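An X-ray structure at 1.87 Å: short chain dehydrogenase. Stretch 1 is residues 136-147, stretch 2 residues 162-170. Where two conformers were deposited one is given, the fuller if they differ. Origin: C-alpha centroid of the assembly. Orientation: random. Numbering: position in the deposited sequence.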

# COMPACT_ATOMS: atom_id res chain seq x y z
N LYS B 136 13.16 18.20 13.65
CA LYS B 136 12.07 17.26 13.38
C LYS B 136 10.93 18.02 12.70
O LYS B 136 10.56 19.10 13.13
CB LYS B 136 11.61 16.53 14.65
CG LYS B 136 12.71 15.65 15.33
CD LYS B 136 12.18 14.45 16.11
CE LYS B 136 13.31 13.46 16.50
NZ LYS B 136 12.81 12.11 16.96
N ILE B 137 10.41 17.45 11.61
CA ILE B 137 9.34 18.08 10.84
C ILE B 137 8.21 17.10 10.67
O ILE B 137 8.32 16.13 9.92
CB ILE B 137 9.79 18.50 9.43
CG1 ILE B 137 11.07 19.34 9.49
CG2 ILE B 137 8.65 19.25 8.73
CD1 ILE B 137 11.69 19.66 8.15
N PHE B 138 7.11 17.37 11.37
CA PHE B 138 5.99 16.44 11.46
C PHE B 138 4.80 17.02 10.73
O PHE B 138 4.52 18.21 10.84
CB PHE B 138 5.64 16.22 12.94
CG PHE B 138 6.72 15.56 13.75
CD1 PHE B 138 7.74 14.83 13.13
CD2 PHE B 138 6.70 15.61 15.14
CE1 PHE B 138 8.73 14.21 13.87
CE2 PHE B 138 7.67 14.98 15.89
CZ PHE B 138 8.69 14.28 15.25
N PHE B 139 4.10 16.16 9.98
CA PHE B 139 2.93 16.55 9.21
C PHE B 139 1.73 15.74 9.67
O PHE B 139 1.82 14.52 9.77
CB PHE B 139 3.18 16.25 7.73
CG PHE B 139 4.27 17.09 7.12
CD1 PHE B 139 4.00 18.38 6.67
CD2 PHE B 139 5.55 16.57 6.95
CE1 PHE B 139 4.99 19.17 6.07
CE2 PHE B 139 6.56 17.34 6.36
CZ PHE B 139 6.26 18.66 5.92
N THR B 140 0.61 16.40 9.94
CA THR B 140 -0.62 15.70 10.30
C THR B 140 -1.39 15.26 9.07
O THR B 140 -1.87 16.09 8.30
CB THR B 140 -1.56 16.56 11.16
OG1 THR B 140 -0.86 17.01 12.33
CG2 THR B 140 -2.76 15.76 11.60
N GLY B 141 -1.53 13.94 8.91
CA GLY B 141 -2.28 13.34 7.80
C GLY B 141 -3.64 12.85 8.24
O GLY B 141 -4.02 12.98 9.39
N ALA B 142 -4.39 12.27 7.30
CA ALA B 142 -5.75 11.78 7.57
C ALA B 142 -5.89 10.50 6.78
O ALA B 142 -4.98 10.16 6.02
CB ALA B 142 -6.77 12.81 7.08
N THR B 143 -7.02 9.80 6.90
CA THR B 143 -7.25 8.64 6.04
C THR B 143 -7.32 9.08 4.57
O THR B 143 -6.95 8.30 3.68
CB THR B 143 -8.53 7.88 6.38
OG1 THR B 143 -9.64 8.77 6.32
CG2 THR B 143 -8.45 7.28 7.75
N ALA B 144 -7.77 10.32 4.34
CA ALA B 144 -7.80 10.88 2.99
C ALA B 144 -6.38 11.08 2.45
O ALA B 144 -6.22 11.32 1.27
CB ALA B 144 -8.60 12.17 2.95
N SER B 145 -5.35 10.94 3.30
CA SER B 145 -3.95 10.86 2.82
C SER B 145 -3.62 9.57 2.10
O SER B 145 -2.65 9.52 1.33
CB SER B 145 -2.95 11.03 3.97
OG SER B 145 -3.24 12.20 4.68
N LEU B 146 -4.43 8.54 2.34
CA LEU B 146 -4.13 7.18 1.89
C LEU B 146 -5.08 6.65 0.81
O LEU B 146 -4.64 5.93 -0.08
CB LEU B 146 -4.11 6.22 3.08
CG LEU B 146 -3.15 6.53 4.23
CD1 LEU B 146 -3.40 5.56 5.37
CD2 LEU B 146 -1.72 6.44 3.76
N ARG B 147 -6.35 7.01 0.90
CA ARG B 147 -7.35 6.63 -0.11
C ARG B 147 -8.38 7.74 -0.35
O ARG B 147 -8.76 8.45 0.57
CB ARG B 147 -8.04 5.31 0.26
CG ARG B 147 -8.70 5.29 1.60
CD ARG B 147 -8.90 3.85 2.07
NE ARG B 147 -8.86 3.79 3.53
CZ ARG B 147 -7.79 3.47 4.25
NH1 ARG B 147 -6.64 3.14 3.66
NH2 ARG B 147 -7.87 3.46 5.57
N LEU B 162 0.31 16.29 0.24
CA LEU B 162 1.13 16.50 1.46
C LEU B 162 1.99 15.26 1.83
O LEU B 162 3.17 15.38 2.23
CB LEU B 162 0.22 16.90 2.65
CG LEU B 162 1.00 17.33 3.91
CD1 LEU B 162 1.73 18.62 3.65
CD2 LEU B 162 0.08 17.45 5.13
N ARG B 163 1.40 14.07 1.70
CA ARG B 163 2.10 12.82 1.99
C ARG B 163 3.32 12.66 1.08
O ARG B 163 4.41 12.34 1.56
CB ARG B 163 1.14 11.64 1.82
CG ARG B 163 1.74 10.31 2.21
CD ARG B 163 0.68 9.23 2.13
NE ARG B 163 1.23 7.98 2.66
CZ ARG B 163 1.45 6.89 1.94
NH1 ARG B 163 1.18 6.88 0.64
NH2 ARG B 163 1.95 5.81 2.52
N ALA B 164 3.16 12.92 -0.21
CA ALA B 164 4.32 12.89 -1.12
C ALA B 164 5.43 13.86 -0.73
O ALA B 164 6.63 13.53 -0.87
CB ALA B 164 3.90 13.18 -2.50
N VAL B 165 5.05 15.05 -0.30
CA VAL B 165 6.02 16.08 0.08
C VAL B 165 6.82 15.54 1.25
O VAL B 165 8.05 15.55 1.23
CB VAL B 165 5.33 17.45 0.38
CG1 VAL B 165 6.25 18.40 1.15
CG2 VAL B 165 4.85 18.12 -0.90
N ALA B 166 6.10 15.02 2.25
CA ALA B 166 6.71 14.37 3.42
C ALA B 166 7.65 13.23 3.04
O ALA B 166 8.78 13.21 3.50
CB ALA B 166 5.63 13.90 4.40
N GLN B 167 7.20 12.31 2.16
CA GLN B 167 8.03 11.19 1.71
C GLN B 167 9.32 11.66 1.07
O GLN B 167 10.40 11.19 1.43
CB GLN B 167 7.28 10.29 0.73
CG GLN B 167 6.17 9.47 1.34
CD GLN B 167 5.71 8.38 0.41
OE1 GLN B 167 6.23 8.25 -0.71
NE2 GLN B 167 4.74 7.59 0.85
N SER B 168 9.19 12.60 0.13
CA SER B 168 10.34 13.16 -0.58
C SER B 168 11.30 13.92 0.32
O SER B 168 12.53 13.88 0.12
CB SER B 168 9.85 14.09 -1.68
OG SER B 168 9.21 13.36 -2.70
N MET B 169 10.75 14.61 1.31
CA MET B 169 11.58 15.35 2.24
C MET B 169 12.31 14.34 3.10
O MET B 169 13.50 14.50 3.37
CB MET B 169 10.76 16.33 3.08
CG MET B 169 10.33 17.63 2.34
SD MET B 169 9.44 18.84 3.34
CE MET B 169 10.59 19.02 4.70
N ALA B 170 11.61 13.29 3.51
CA ALA B 170 12.21 12.24 4.35
C ALA B 170 13.37 11.52 3.65
O ALA B 170 14.42 11.34 4.24
CB ALA B 170 11.15 11.25 4.84
O HOH W 1 -1.17 8.31 -0.76

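The strand of the first stretch and the helix 162-170 run nearly antiparallel, their N-to-C directions 148° apart and their axes 9.5 Å apart at closest approach. No direct hydrogen bond joins the two stretches; apart from one bridging water, they are held by packing that buries 406 Å² summed over both.

Phe139 is its centre. Its CA-to-CB bond points toward the helix, and chi1 of -66° (m) with chi2 of -82° carries the ring into a row of side chains one helical turn or so apart: Leu162, Ala166 and Met169. The smallest of these lies where the backbones are close, the CA atoms of Phe139 and Ala166 being 7.3 Å apart. A lone methyl group suits that spacing, and CB of Ala166 rests 3.7 Å from CD2 of Phe139. Leu162, in its t,p rotamer, sets CD1 3.8 Å from CD1 of Phe139, while its CD2 lies 4.0 Å from the backbone O of Thr140. Met169 extends through chi1 m and chi2 t, bringing SD to 4.1 Å from CZ of Phe139; the sulfur lies 5.3 Å from the ring centroid. Its chi3 of 54° (p) then turns the terminal methyl so that CE meets CD1 of Ile137 at 3.7 Å. All five residues are buried, so apolar side chains suit them: Ile137 (m,t) and Leu162 offer branched methyls, and unbranched Met169 is long enough to touch both Phe139 and Ile137. Strand alternation explains the pattern: Ile137 and Phe139 point toward the helix, whereas the side chain of Phe138 is out of its reach and that of Thr140 points away.

Farther along, the chain turns through the 3-10 segment 143-145. Ser145, at chi1 -53° (m), folds its hydroxyl back so that OG accepts a hydrogen bond from N of Ala142 (2.9 Å), while its own N donates to O of Ala142 (2.9 Å). An ideal CB on Gly141 would lie 3.1 Å from OG of Ser145, so glycine leaves room for this turn.

Arg163 is extended, with chi1 to chi3 all t, and its CD passes 3.4 Å from O of Ser145. One water donates to O of Ser145 (2.8 Å) and accepts from NH1 of Arg163 (3.1 Å). Leu146 leaves its backbone sideways, but its m,t rotamer brings CD2 over one guanidinium face, 3.5 Å from NE of Arg163. That flat face can accept an apolar methyl while in its plane NH1 serves the water and NE and NH2 are hydrogen-bonded elsewhere in the structure.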